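Local coordinates for protein vanadium-dependent haloperoxidase (Zobellia galactanivorans, PDB 4CIT) that probably catalyses the vanadate-dependent, hydrogen peroxide-driven oxidation of iodide, as a bacterial vanadium iodoperoxidase, at residues V48-M52 with R64-Y68; F212-S216 with F442-L447; H291-I295 with F389-E394; F312-A317 with V378-F383. The contacts are given in a common frame with arbitrary orientation. Residues are numbered along the deposited sequence.

Interaction 1: V48-M52 with R64-Y68; sequences VTEIM and RIFAY
Both segments are alpha-helical. Val48-Met52 lies on helix 38-55 and Arg64-Tyr68 on helix 59-80. The two axes run nearly antiparallel, at 159°, and come no closer than 11.3 Å. This is a wide spacing, filled by bulky side chains. The backbones are nearest at Val48 and Ile65, whose CA atoms are 8.2 Å apart. Within 48-52, Met52 N donates to Val48 O at 2.9 Å.

Along 64-68, Ile65 is the first residue to touch the other helix. Its CA-to-CB bond points toward it, and the side chain is in the m,t rotamer. Ile65 CG2 lies 3.7 Å from Val48 CG2, and Ile65 CD1 lies 4.0 Å from Met52 CG. The short linker between the helices makes this a helical hairpin with an apolar interior, joining helix 38-55 to helix 59-80 in this mainly helical chain.

Phe66 follows. Its CA-to-CB bond points sideways, but chi1 near -74° carries the ring into the gap. Thr49 OG1 meets the ring edge, 3.4 Å from Phe66 CZ, while its hydrogen bond goes to Ile45 O. With Met52 in the m,t,m rotamer, Met52 CE is 3.3 Å from Phe66 CZ, and Met52 SD is 4.8 Å from the ring centroid, an oblique Met-aromatic contact. Val48 CG1 is 4.2 Å from Phe66 CE1. Beyond the pair, Phe66 also packs on Ala290 and Met293 of helix 288-302.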
loop_
_atom_site.group_PDB
_atom_site.type_symbol
_atom_site.label_atom_id
_atom_site.label_comp_id
_atom_site.label_asym_id
_atom_site.label_seq_id
_atom_site.Cartn_x
_atom_site.Cartn_y
_atom_site.Cartn_z
ATOM N N VAL A 48 -11.321 -5.423 -4.950
ATOM C CA VAL A 48 -10.668 -4.208 -5.482
ATOM C C VAL A 48 -9.229 -4.518 -5.895
ATOM O O VAL A 48 -8.738 -3.972 -6.902
ATOM C CB VAL A 48 -10.884 -2.967 -4.589
ATOM C CG1 VAL A 48 -9.908 -2.996 -3.521
ATOM C CG2 VAL A 48 -10.776 -1.658 -5.435
ATOM N N THR A 49 -8.606 -5.377 -5.141
ATOM C CA THR A 49 -7.282 -5.857 -5.460
ATOM C C THR A 49 -7.238 -6.493 -6.849
ATOM O O THR A 49 -6.329 -6.189 -7.731
ATOM C CB THR A 49 -6.701 -6.761 -4.341
ATOM O OG1 THR A 49 -6.515 -5.987 -3.142
ATOM C CG2 THR A 49 -5.363 -7.259 -4.697
ATOM N N GLU A 50 -8.167 -7.382 -7.065
ATOM C CA GLU A 50 -8.261 -8.080 -8.364
ATOM C C GLU A 50 -8.535 -7.114 -9.512
ATOM O O GLU A 50 -7.871 -7.178 -10.561
ATOM C CB GLU A 50 -9.371 -9.120 -8.318
ATOM C CG GLU A 50 -9.086 -10.250 -7.374
ATOM C CD GLU A 50 -10.378 -10.957 -6.893
ATOM O OE1 GLU A 50 -11.481 -10.661 -7.400
ATOM O OE2 GLU A 50 -10.304 -11.802 -5.971
ATOM N N ILE A 51 -9.403 -6.143 -9.274
ATOM C CA ILE A 51 -9.732 -5.173 -10.290
ATOM C C ILE A 51 -8.530 -4.286 -10.637
ATOM O O ILE A 51 -8.306 -3.937 -11.804
ATOM C CB ILE A 51 -10.937 -4.322 -9.880
ATOM C CG1 ILE A 51 -12.138 -5.272 -9.628
ATOM C CG2 ILE A 51 -11.178 -3.180 -10.907
ATOM C CD1 ILE A 51 -13.379 -4.511 -9.110
ATOM N N MET A 52 -7.770 -3.907 -9.611
ATOM C CA MET A 52 -6.537 -3.154 -9.777
ATOM C C MET A 52 -5.539 -3.760 -10.718
ATOM O O MET A 52 -4.939 -3.034 -11.527
ATOM C CB MET A 52 -5.861 -2.899 -8.393
ATOM C CG MET A 52 -6.392 -1.621 -7.756
ATOM S SD MET A 52 -5.335 -1.246 -6.264
ATOM C CE MET A 52 -5.105 -2.777 -5.515
ATOM N N ARG A 64 -3.723 4.777 -2.791
ATOM C CA ARG A 64 -4.787 5.764 -2.647
ATOM C C ARG A 64 -6.171 5.016 -2.688
ATOM O O ARG A 64 -7.114 5.308 -1.965
ATOM C CB ARG A 64 -4.665 6.783 -3.769
ATOM C CG ARG A 64 -5.760 7.832 -3.826
ATOM C CD ARG A 64 -5.488 8.932 -4.895
ATOM N NE ARG A 64 -6.548 9.920 -4.889
ATOM C CZ ARG A 64 -7.676 9.908 -5.541
ATOM N NH1 ARG A 64 -8.006 8.900 -6.353
ATOM N NH2 ARG A 64 -8.474 10.924 -5.388
ATOM N N ILE A 65 -6.273 4.032 -3.564
ATOM C CA ILE A 65 -7.477 3.149 -3.714
ATOM C C ILE A 65 -7.798 2.373 -2.429
ATOM O O ILE A 65 -8.940 2.237 -2.067
ATOM C CB ILE A 65 -7.275 2.211 -4.907
ATOM C CG1 ILE A 65 -7.236 3.071 -6.199
ATOM C CG2 ILE A 65 -8.456 1.246 -5.000
ATOM C CD1 ILE A 65 -6.830 2.299 -7.435
ATOM N N PHE A 66 -6.783 1.892 -1.696
ATOM C CA PHE A 66 -6.985 1.213 -0.425
ATOM C C PHE A 66 -7.375 2.161 0.702
ATOM O O PHE A 66 -8.222 1.811 1.490
ATOM C CB PHE A 66 -5.722 0.449 -0.001
ATOM C CG PHE A 66 -5.495 -0.784 -0.795
ATOM C CD1 PHE A 66 -6.446 -1.758 -0.864
ATOM C CD2 PHE A 66 -4.277 -0.998 -1.397
ATOM C CE1 PHE A 66 -6.208 -2.909 -1.584
ATOM C CE2 PHE A 66 -4.035 -2.113 -2.163
ATOM C CZ PHE A 66 -5.015 -3.081 -2.258
ATOM N N ALA A 67 -6.802 3.360 0.754
ATOM C CA ALA A 67 -6.979 4.211 1.908
ATOM C C ALA A 67 -8.326 4.866 2.109
ATOM O O ALA A 67 -8.891 4.776 3.196
ATOM C CB ALA A 67 -5.932 5.306 1.936
ATOM N N TYR A 68 -8.848 5.512 1.071
ATOM C CA TYR A 68 -10.069 6.250 1.199
ATOM C C TYR A 68 -11.303 5.391 1.614
ATOM O O TYR A 68 -12.079 5.805 2.475
ATOM C CB TYR A 68 -10.412 7.050 -0.044
ATOM C CG TYR A 68 -9.598 8.321 -0.121
ATOM C CD1 TYR A 68 -9.856 9.415 0.745
ATOM C CD2 TYR A 68 -8.637 8.454 -1.066
ATOM C CE1 TYR A 68 -9.126 10.614 0.647
ATOM C CE2 TYR A 68 -7.855 9.621 -1.155
ATOM C CZ TYR A 68 -8.115 10.704 -0.324
ATOM O OH TYR A 68 -7.397 11.842 -0.455
#

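Interaction 2: F212-S216 with F442-L447; sequences FVLDS and FVVNKL
An irregular loop segment, Phe212-Ser216, lies along the C-terminal end of helix 426-446. The helix runs through Lys446, and Leu447 is the first residue to leave helical phi/psi. The backbones are closest at Val213 and Val443, with CA atoms 6.6 Å apart.

At the start of the loop segment, the backbone N atoms of Phe212, Val213 and Leu214 donate to the carboxylate of Asp323. Val213 is the main contact residue. Its CA-to-CB bond points toward the helix, and chi1 is t. Val213 CG1 lies 3.9 Å from Phe442 CE2 and 3.5 Å from Lys446 CD. Val213 CG2 is 4.2 Å from Leu447 CD1, and Val213 CB is 4.3 Å from Val443 CG2. The extended, all-t side chain of Lys446 brings its NZ to Val213 O, a hydrogen bond of 2.7 Å. Val213 O also meets the edge of the Phe442 ring, 3.7 Å from Phe442 CE2.

Leu214 turns its CA-to-CB bond away, yet its CD2 reaches within 4.3 Å of Phe442 CE2. Asp215 is exposed. Its OD1 is 4.1 Å from Lys446 NZ, beyond a salt bridge, and one water joins them, 2.8 Å from Asp215 OD1 and 2.8 Å from Lys446 NZ.

The arrangement is a long-range loop-to-helix contact, in which the last residue of helix 426-446, Lys446, holds a loop carbonyl against the final helix of the PAP2-type helical fold.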
loop_
_atom_site.group_PDB
_atom_site.type_symbol
_atom_site.label_atom_id
_atom_site.label_comp_id
_atom_site.label_asym_id
_atom_site.label_seq_id
_atom_site.Cartn_x
_atom_site.Cartn_y
_atom_site.Cartn_z
ATOM N N PHE A 212 -2.291 12.332 3.748
ATOM C CA PHE A 212 -3.258 12.181 4.863
ATOM C C PHE A 212 -2.814 12.731 6.189
ATOM O O PHE A 212 -3.601 13.373 6.898
ATOM C CB PHE A 212 -3.579 10.679 5.039
ATOM C CG PHE A 212 -4.431 10.105 3.958
ATOM C CD1 PHE A 212 -5.801 10.387 3.881
ATOM C CD2 PHE A 212 -3.895 9.311 2.957
ATOM C CE1 PHE A 212 -6.578 9.798 2.887
ATOM C CE2 PHE A 212 -4.678 8.786 1.906
ATOM C CZ PHE A 212 -6.061 8.975 1.939
ATOM N N VAL A 213 -1.562 12.452 6.580
ATOM C CA VAL A 213 -1.036 12.754 7.939
ATOM C C VAL A 213 0.207 13.673 7.908
ATOM O O VAL A 213 0.488 14.498 8.825
ATOM C CB VAL A 213 -0.622 11.419 8.646
ATOM C CG1 VAL A 213 -0.360 11.639 10.099
ATOM C CG2 VAL A 213 -1.667 10.309 8.482
ATOM N N LEU A 214 1.016 13.544 6.854
ATOM C CA LEU A 214 2.251 14.326 6.755
ATOM C C LEU A 214 1.923 15.789 6.738
ATOM O O LEU A 214 0.869 16.197 6.218
ATOM C CB LEU A 214 3.024 14.062 5.497
ATOM C CG LEU A 214 3.396 12.606 5.227
ATOM C CD1 LEU A 214 4.127 12.477 3.895
ATOM C CD2 LEU A 214 4.169 12.073 6.390
ATOM N N ASP A 215 2.827 16.568 7.315
ATOM C CA ASP A 215 2.735 18.032 7.184
ATOM C C ASP A 215 3.063 18.518 5.783
ATOM O O ASP A 215 2.529 19.542 5.301
ATOM C CB ASP A 215 3.651 18.678 8.208
ATOM C CG ASP A 215 3.234 18.365 9.638
ATOM O OD1 ASP A 215 2.024 18.426 9.955
ATOM O OD2 ASP A 215 4.149 18.025 10.450
ATOM N N SER A 216 3.908 17.746 5.069
ATOM C CA SER A 216 4.212 18.029 3.666
ATOM C C SER A 216 4.803 16.807 3.076
ATOM O O SER A 216 5.307 15.986 3.805
ATOM C CB SER A 216 5.179 19.186 3.462
ATOM O OG SER A 216 6.498 18.806 3.816
ATOM N N PHE A 442 5.950 8.252 12.999
ATOM C CA PHE A 442 5.246 9.520 13.091
ATOM C C PHE A 442 3.702 9.295 12.999
ATOM O O PHE A 442 2.915 9.920 13.754
ATOM C CB PHE A 442 5.733 10.417 11.949
ATOM C CG PHE A 442 4.931 11.674 11.732
ATOM C CD1 PHE A 442 5.103 12.815 12.570
ATOM C CD2 PHE A 442 4.075 11.731 10.710
ATOM C CE1 PHE A 442 4.300 13.956 12.428
ATOM C CE2 PHE A 442 3.344 12.888 10.484
ATOM C CZ PHE A 442 3.445 13.975 11.333
ATOM N N VAL A 443 3.262 8.519 12.010
ATOM C CA VAL A 443 1.823 8.230 11.832
ATOM C C VAL A 443 1.270 7.590 13.098
ATOM O O VAL A 443 0.213 8.017 13.593
ATOM C CB VAL A 443 1.517 7.375 10.575
ATOM C CG1 VAL A 443 0.074 6.894 10.557
ATOM C CG2 VAL A 443 1.904 8.064 9.324
ATOM N N VAL A 444 1.968 6.619 13.664
ATOM C CA VAL A 444 1.406 5.967 14.841
ATOM C C VAL A 444 1.398 6.884 16.087
ATOM O O VAL A 444 0.528 6.783 16.921
ATOM C CB VAL A 444 2.022 4.601 15.146
ATOM C CG1 VAL A 444 1.792 3.690 13.992
ATOM C CG2 VAL A 444 3.445 4.679 15.467
ATOM N N ASN A 445 2.304 7.830 16.125
ATOM C CA ASN A 445 2.413 8.762 17.258
ATOM C C ASN A 445 1.444 9.873 17.066
ATOM O O ASN A 445 1.104 10.542 18.085
ATOM C CB ASN A 445 3.857 9.315 17.391
ATOM C CG ASN A 445 4.798 8.323 18.021
ATOM O OD1 ASN A 445 4.394 7.480 18.798
ATOM N ND2 ASN A 445 6.084 8.431 17.699
ATOM N N LYS A 446 1.051 10.165 15.821
ATOM C CA LYS A 446 0.147 11.288 15.567
ATOM C C LYS A 446 -1.306 10.839 15.695
ATOM O O LYS A 446 -2.071 11.535 16.385
ATOM C CB LYS A 446 0.455 11.966 14.249
ATOM C CG LYS A 446 -0.478 13.139 13.970
ATOM C CD LYS A 446 -0.016 13.876 12.763
ATOM C CE LYS A 446 -1.138 14.736 12.195
ATOM N NZ LYS A 446 -0.701 15.590 11.040
ATOM N N LEU A 447 -1.722 9.716 15.074
ATOM C CA LEU A 447 -3.126 9.302 15.026
ATOM C C LEU A 447 -3.609 8.675 16.343
ATOM O O LEU A 447 -3.057 7.686 16.822
ATOM C CB LEU A 447 -3.457 8.324 13.867
ATOM C CG LEU A 447 -3.123 8.891 12.475
ATOM C CD1 LEU A 447 -3.542 7.862 11.404
ATOM C CD2 LEU A 447 -3.775 10.249 12.240
HETATM O O HOH W 1 1.277 17.117 12.349
#

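Interaction 3: H291-I295 with F389-E394; sequences HWMGI and FDDDTE
A buried histidine is held by a carboxylate across this contact. His291 NE2 donates to Asp391 OD2 at 2.6 Å, with a nearly straight N-H...O angle of 175°. The acceptor approaches the edge of the imidazole ring, while Thr393 OG1 lies over one face. Asp391 also organises its own loop. Its OD1 accepts from Thr393 N at 2.9 Å, closing an Asx turn, and from Thr393 OG1 at 2.6 Å. Both His291 and Asp391 have chi1 t, which brings the ring and the carboxylate together.

Segment 291-295 is helical, with Ile295 N bonded to His291 O at 2.9 Å. Residues 389-391 form a strand, and 392-394 are loop. The helix and strand axes approach to 10.3 Å at 145°. The CA atoms of Gly294 and Thr393 are 5.9 Å apart, and those of Ile295 and Asp391 are 6.7 Å apart. Gly294 leaves room for Thr393, whose CG2 lies 3.7 Å from Gly294 C. A CB at this position would clash. Ile295 CG2 packs 3.7 Å from Phe389 CZ, and Ile295 CD1 lies 3.8 Å from Asp391 OD2.

Strand 389-391 pairs antiparallel with strand 402-404, and Phe389 meets Phe404 and Phe407. Trp266 stacks on the His291 ring. Elsewhere on helix 288-302, Trp292 and Met293 pack against helix 307-335, and Trp292 and Ile295 against helix 367-383.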
loop_
_atom_site.group_PDB
_atom_site.type_symbol
_atom_site.label_atom_id
_atom_site.label_comp_id
_atom_site.label_asym_id
_atom_site.label_seq_id
_atom_site.Cartn_x
_atom_site.Cartn_y
_atom_site.Cartn_z
ATOM N N HIS A 291 0.249 -6.181 -1.091
ATOM C CA HIS A 291 0.791 -7.295 -0.373
ATOM C C HIS A 291 0.702 -7.033 1.146
ATOM O O HIS A 291 0.303 -7.953 1.907
ATOM C CB HIS A 291 2.214 -7.478 -0.815
ATOM C CG HIS A 291 2.882 -8.723 -0.317
ATOM N ND1 HIS A 291 3.944 -9.291 -0.993
ATOM C CD2 HIS A 291 2.646 -9.526 0.742
ATOM C CE1 HIS A 291 4.292 -10.419 -0.400
ATOM N NE2 HIS A 291 3.595 -10.531 0.718
ATOM N N TRP A 292 1.006 -5.808 1.563
ATOM C CA TRP A 292 0.921 -5.475 2.990
ATOM C C TRP A 292 -0.512 -5.412 3.503
ATOM O O TRP A 292 -0.739 -5.712 4.640
ATOM C CB TRP A 292 1.755 -4.227 3.324
ATOM C CG TRP A 292 3.215 -4.592 3.418
ATOM C CD1 TRP A 292 4.154 -4.499 2.407
ATOM C CD2 TRP A 292 3.885 -5.163 4.533
ATOM N NE1 TRP A 292 5.382 -4.963 2.853
ATOM C CE2 TRP A 292 5.216 -5.410 4.150
ATOM C CE3 TRP A 292 3.473 -5.533 5.806
ATOM C CZ2 TRP A 292 6.151 -5.951 5.037
ATOM C CZ3 TRP A 292 4.401 -6.024 6.704
ATOM C CH2 TRP A 292 5.725 -6.262 6.292
ATOM N N MET A 293 -1.449 -5.033 2.661
ATOM C CA MET A 293 -2.842 -5.160 2.969
ATOM C C MET A 293 -3.218 -6.608 3.210
ATOM O O MET A 293 -3.971 -6.929 4.133
ATOM C CB MET A 293 -3.773 -4.488 1.940
ATOM C CG MET A 293 -3.645 -3.020 1.894
ATOM S SD MET A 293 -4.187 -2.137 3.406
ATOM C CE MET A 293 -5.856 -2.616 3.390
ATOM N N GLY A 294 -2.648 -7.523 2.433
ATOM C CA GLY A 294 -2.821 -8.877 2.613
ATOM C C GLY A 294 -2.243 -9.415 3.934
ATOM O O GLY A 294 -2.900 -10.252 4.628
ATOM N N ILE A 295 -1.053 -8.916 4.322
ATOM C CA ILE A 295 -0.466 -9.270 5.616
ATOM C C ILE A 295 -1.293 -8.702 6.765
ATOM O O ILE A 295 -1.484 -9.448 7.762
ATOM C CB ILE A 295 1.000 -8.782 5.700
ATOM C CG1 ILE A 295 1.794 -9.523 4.614
ATOM C CG2 ILE A 295 1.603 -8.903 7.084
ATOM C CD1 ILE A 295 3.188 -9.080 4.430
ATOM N N PHE A 389 3.726 -15.377 11.415
ATOM C CA PHE A 389 2.683 -15.607 10.448
ATOM C C PHE A 389 3.175 -16.288 9.204
ATOM O O PHE A 389 4.396 -16.258 8.861
ATOM C CB PHE A 389 1.918 -14.268 10.079
ATOM C CG PHE A 389 2.730 -13.254 9.354
ATOM C CD1 PHE A 389 3.531 -12.402 10.058
ATOM C CD2 PHE A 389 2.683 -13.148 7.939
ATOM C CE1 PHE A 389 4.356 -11.463 9.391
ATOM C CE2 PHE A 389 3.437 -12.205 7.291
ATOM C CZ PHE A 389 4.263 -11.349 8.011
ATOM N N ASP A 390 2.234 -17.010 8.575
ATOM C CA ASP A 390 2.419 -17.589 7.230
ATOM C C ASP A 390 1.828 -16.671 6.219
ATOM O O ASP A 390 0.595 -16.386 6.253
ATOM C CB ASP A 390 1.743 -18.943 7.180
ATOM C CG ASP A 390 2.422 -19.965 8.102
ATOM O OD1 ASP A 390 3.628 -19.875 8.381
ATOM O OD2 ASP A 390 1.706 -20.856 8.625
ATOM N N ASP A 391 2.652 -16.222 5.277
ATOM C CA ASP A 391 2.216 -15.256 4.272
ATOM C C ASP A 391 1.790 -16.006 3.023
ATOM O O ASP A 391 2.692 -16.425 2.244
ATOM C CB ASP A 391 3.336 -14.254 3.953
ATOM C CG ASP A 391 2.983 -13.255 2.854
ATOM O OD1 ASP A 391 1.834 -13.326 2.294
ATOM O OD2 ASP A 391 3.822 -12.366 2.590
ATOM N N ASP A 392 0.520 -16.252 2.847
ATOM C CA ASP A 392 -0.054 -16.888 1.634
ATOM C C ASP A 392 -0.635 -15.897 0.630
ATOM O O ASP A 392 -1.391 -16.278 -0.285
ATOM C CB ASP A 392 -1.123 -17.922 1.997
ATOM C CG ASP A 392 -2.400 -17.311 2.547
ATOM O OD1 ASP A 392 -2.362 -16.133 2.936
ATOM O OD2 ASP A 392 -3.408 -18.100 2.727
ATOM N N THR A 393 -0.183 -14.638 0.692
ATOM C CA THR A 393 -0.759 -13.609 -0.147
ATOM C C THR A 393 -0.464 -13.783 -1.619
ATOM O O THR A 393 -1.274 -13.343 -2.434
ATOM C CB THR A 393 -0.300 -12.191 0.257
ATOM O OG1 THR A 393 1.125 -12.081 0.148
ATOM C CG2 THR A 393 -0.704 -11.884 1.655
ATOM N N GLU A 394 0.655 -14.412 -1.946
ATOM C CA GLU A 394 1.169 -14.587 -3.279
ATOM C C GLU A 394 0.778 -15.925 -3.878
ATOM O O GLU A 394 0.999 -16.139 -5.067
ATOM C CB GLU A 394 2.704 -14.466 -3.271
ATOM C CG GLU A 394 3.293 -13.122 -2.760
ATOM C CD GLU A 394 3.087 -11.919 -3.730
ATOM O OE1 GLU A 394 2.974 -12.139 -4.953
ATOM O OE2 GLU A 394 3.173 -10.745 -3.344
#

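Interaction 4: F312-A317 with V378-F383; sequences FAYTKA and VLTEVF
Val382 fits between Ala313, Phe312 and the chain of Lys316. Its CG1 lies 3.8 Å from Ala313 CB, and its CG2 lies 4.0 Å from Phe312 CE2. Both segments are helical. Their axes pass at 9.8 Å and run nearly antiparallel, at 156°. CA atoms are 6.6 Å apart at Ala313-Val382 and 5.9 Å at Ala317-Val378. Both pairs have an alanine on one side, consistent with the short CA separations.

One turn earlier in its helix, Val378 CG1 is 3.7 Å from Ala317 N and 3.8 Å from Lys316 CG. Ala317 CB is 4.3 Å from Leu379 CD2. Phe383, with chi1 m, sets its CZ 3.8 Å from Ala313 CB. At the border, Lys316, bent at chi3 (m), forms a salt bridge from NZ to Glu381 OE1 at 2.8 Å.

Helices 307-335 and 367-383 belong to the PAP2-type helical core. Helix 288-302 packs against both through Tyr314, Leu379 and Phe383. Helix 59-80 covers Thr315, and helix 407-420 reaches Leu379 and Phe383 through Phe407.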
loop_
_atom_site.group_PDB
_atom_site.type_symbol
_atom_site.label_atom_id
_atom_site.label_comp_id
_atom_site.label_asym_id
_atom_site.label_seq_id
_atom_site.Cartn_x
_atom_site.Cartn_y
_atom_site.Cartn_z
ATOM N N PHE A 312 -9.925 -0.714 12.166
ATOM C CA PHE A 312 -8.888 0.038 12.773
ATOM C C PHE A 312 -7.520 -0.321 12.212
ATOM O O PHE A 312 -6.775 0.569 11.804
ATOM C CB PHE A 312 -8.965 -0.236 14.253
ATOM C CG PHE A 312 -7.790 0.179 15.055
ATOM C CD1 PHE A 312 -7.603 1.461 15.430
ATOM C CD2 PHE A 312 -6.938 -0.786 15.561
ATOM C CE1 PHE A 312 -6.506 1.819 16.230
ATOM C CE2 PHE A 312 -5.906 -0.454 16.406
ATOM C CZ PHE A 312 -5.646 0.843 16.704
ATOM N N ALA A 313 -7.202 -1.563 12.183
ATOM C CA ALA A 313 -5.934 -1.957 11.725
ATOM C C ALA A 313 -5.696 -1.630 10.213
ATOM O O ALA A 313 -4.618 -1.087 9.785
ATOM C CB ALA A 313 -5.708 -3.410 11.975
ATOM N N TYR A 314 -6.712 -1.966 9.394
ATOM C CA TYR A 314 -6.588 -1.699 7.974
ATOM C C TYR A 314 -6.492 -0.203 7.672
ATOM O O TYR A 314 -5.798 0.230 6.754
ATOM C CB TYR A 314 -7.744 -2.278 7.154
ATOM C CG TYR A 314 -7.936 -3.730 7.204
ATOM C CD1 TYR A 314 -7.041 -4.567 7.790
ATOM C CD2 TYR A 314 -9.015 -4.299 6.577
ATOM C CE1 TYR A 314 -7.242 -5.957 7.774
ATOM C CE2 TYR A 314 -9.219 -5.679 6.518
ATOM C CZ TYR A 314 -8.324 -6.500 7.176
ATOM O OH TYR A 314 -8.547 -7.870 7.253
ATOM N N THR A 315 -7.201 0.618 8.443
ATOM C CA THR A 315 -7.170 2.027 8.247
ATOM C C THR A 315 -5.898 2.651 8.627
ATOM O O THR A 315 -5.305 3.433 7.835
ATOM C CB THR A 315 -8.371 2.670 8.974
ATOM O OG1 THR A 315 -9.572 2.042 8.470
ATOM C CG2 THR A 315 -8.437 4.135 8.618
ATOM N N LYS A 316 -5.371 2.279 9.793
ATOM C CA LYS A 316 -4.096 2.846 10.202
ATOM C C LYS A 316 -2.975 2.406 9.180
ATOM O O LYS A 316 -2.145 3.256 8.802
ATOM C CB LYS A 316 -3.782 2.470 11.642
ATOM C CG LYS A 316 -2.732 3.347 12.270
ATOM C CD LYS A 316 -2.375 2.976 13.713
ATOM C CE LYS A 316 -3.481 3.021 14.703
ATOM N NZ LYS A 316 -2.988 3.040 16.136
ATOM N N ALA A 317 -3.010 1.185 8.743
ATOM C CA ALA A 317 -2.005 0.639 7.774
ATOM C C ALA A 317 -2.092 1.293 6.402
ATOM O O ALA A 317 -1.057 1.742 5.818
ATOM C CB ALA A 317 -2.042 -0.859 7.665
ATOM N N VAL A 378 3.402 0.111 11.687
ATOM C CA VAL A 378 1.978 0.139 12.035
ATOM C C VAL A 378 1.478 -1.195 12.522
ATOM O O VAL A 378 0.858 -1.248 13.597
ATOM C CB VAL A 378 1.086 0.632 10.839
ATOM C CG1 VAL A 378 -0.387 0.546 11.223
ATOM C CG2 VAL A 378 1.471 2.046 10.519
ATOM N N LEU A 379 1.801 -2.291 11.826
ATOM C CA LEU A 379 1.282 -3.589 12.233
ATOM C C LEU A 379 1.921 -4.052 13.536
ATOM O O LEU A 379 1.280 -4.739 14.346
ATOM C CB LEU A 379 1.483 -4.641 11.103
ATOM C CG LEU A 379 0.620 -4.296 9.865
ATOM C CD1 LEU A 379 0.935 -5.309 8.761
ATOM C CD2 LEU A 379 -0.868 -4.251 10.066
ATOM N N THR A 380 3.193 -3.701 13.701
ATOM C CA THR A 380 3.846 -3.998 14.989
ATOM C C THR A 380 3.147 -3.264 16.141
ATOM O O THR A 380 2.933 -3.810 17.214
ATOM C CB THR A 380 5.299 -3.692 14.929
ATOM O OG1 THR A 380 5.866 -4.456 13.837
ATOM C CG2 THR A 380 6.005 -4.017 16.292
ATOM N N GLU A 381 2.757 -2.035 15.921
ATOM C CA GLU A 381 2.082 -1.253 16.928
ATOM C C GLU A 381 0.689 -1.822 17.193
ATOM O O GLU A 381 0.301 -1.914 18.357
ATOM C CB GLU A 381 1.919 0.192 16.538
ATOM C CG GLU A 381 1.329 1.106 17.647
ATOM C CD GLU A 381 -0.207 1.128 17.779
ATOM O OE1 GLU A 381 -0.935 1.210 16.753
ATOM O OE2 GLU A 381 -0.707 1.046 18.970
ATOM N N VAL A 382 -0.013 -2.258 16.171
ATOM C CA VAL A 382 -1.389 -2.808 16.377
ATOM C C VAL A 382 -1.425 -4.198 16.944
ATOM O O VAL A 382 -2.208 -4.453 17.926
ATOM C CB VAL A 382 -2.211 -2.723 15.055
ATOM C CG1 VAL A 382 -3.539 -3.487 15.104
ATOM C CG2 VAL A 382 -2.373 -1.324 14.657
ATOM N N PHE A 383 -0.619 -5.120 16.410
ATOM C CA PHE A 383 -0.691 -6.538 16.675
ATOM C C PHE A 383 0.483 -7.090 17.493
ATOM O O PHE A 383 0.416 -8.205 18.000
ATOM C CB PHE A 383 -0.787 -7.335 15.402
ATOM C CG PHE A 383 -2.035 -7.110 14.629
ATOM C CD1 PHE A 383 -3.249 -7.565 15.141
ATOM C CD2 PHE A 383 -2.002 -6.481 13.404
ATOM C CE1 PHE A 383 -4.439 -7.438 14.389
ATOM C CE2 PHE A 383 -3.212 -6.269 12.698
ATOM C CZ PHE A 383 -4.391 -6.801 13.191
#

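How the interactions relate
The four contacts are joined in one connected set. Interaction 3 touches interaction 1 through Phe66 CD2 and Met293 CG, 3.9 Å apart. It also touches interaction 4, where Trp292 CE3 and Leu379 CD1 are 3.9 Å apart. Interaction 4 meets interaction 2 through Val378 CG2 and Val444 CG1, also 3.9 Å apart. Tyr68 CE1 and Phe212 CE1, 3.5 Å apart, join interactions 1 and 2. Interactions 2 and 3 do not touch, and their centres are about 25 Å apart. The His291 side chain of interaction 3 is about 11 Å from a bound vanadate. Helix 367-383, used by interaction 4, begins with the vanadate-pocket residues Gly367 and His368.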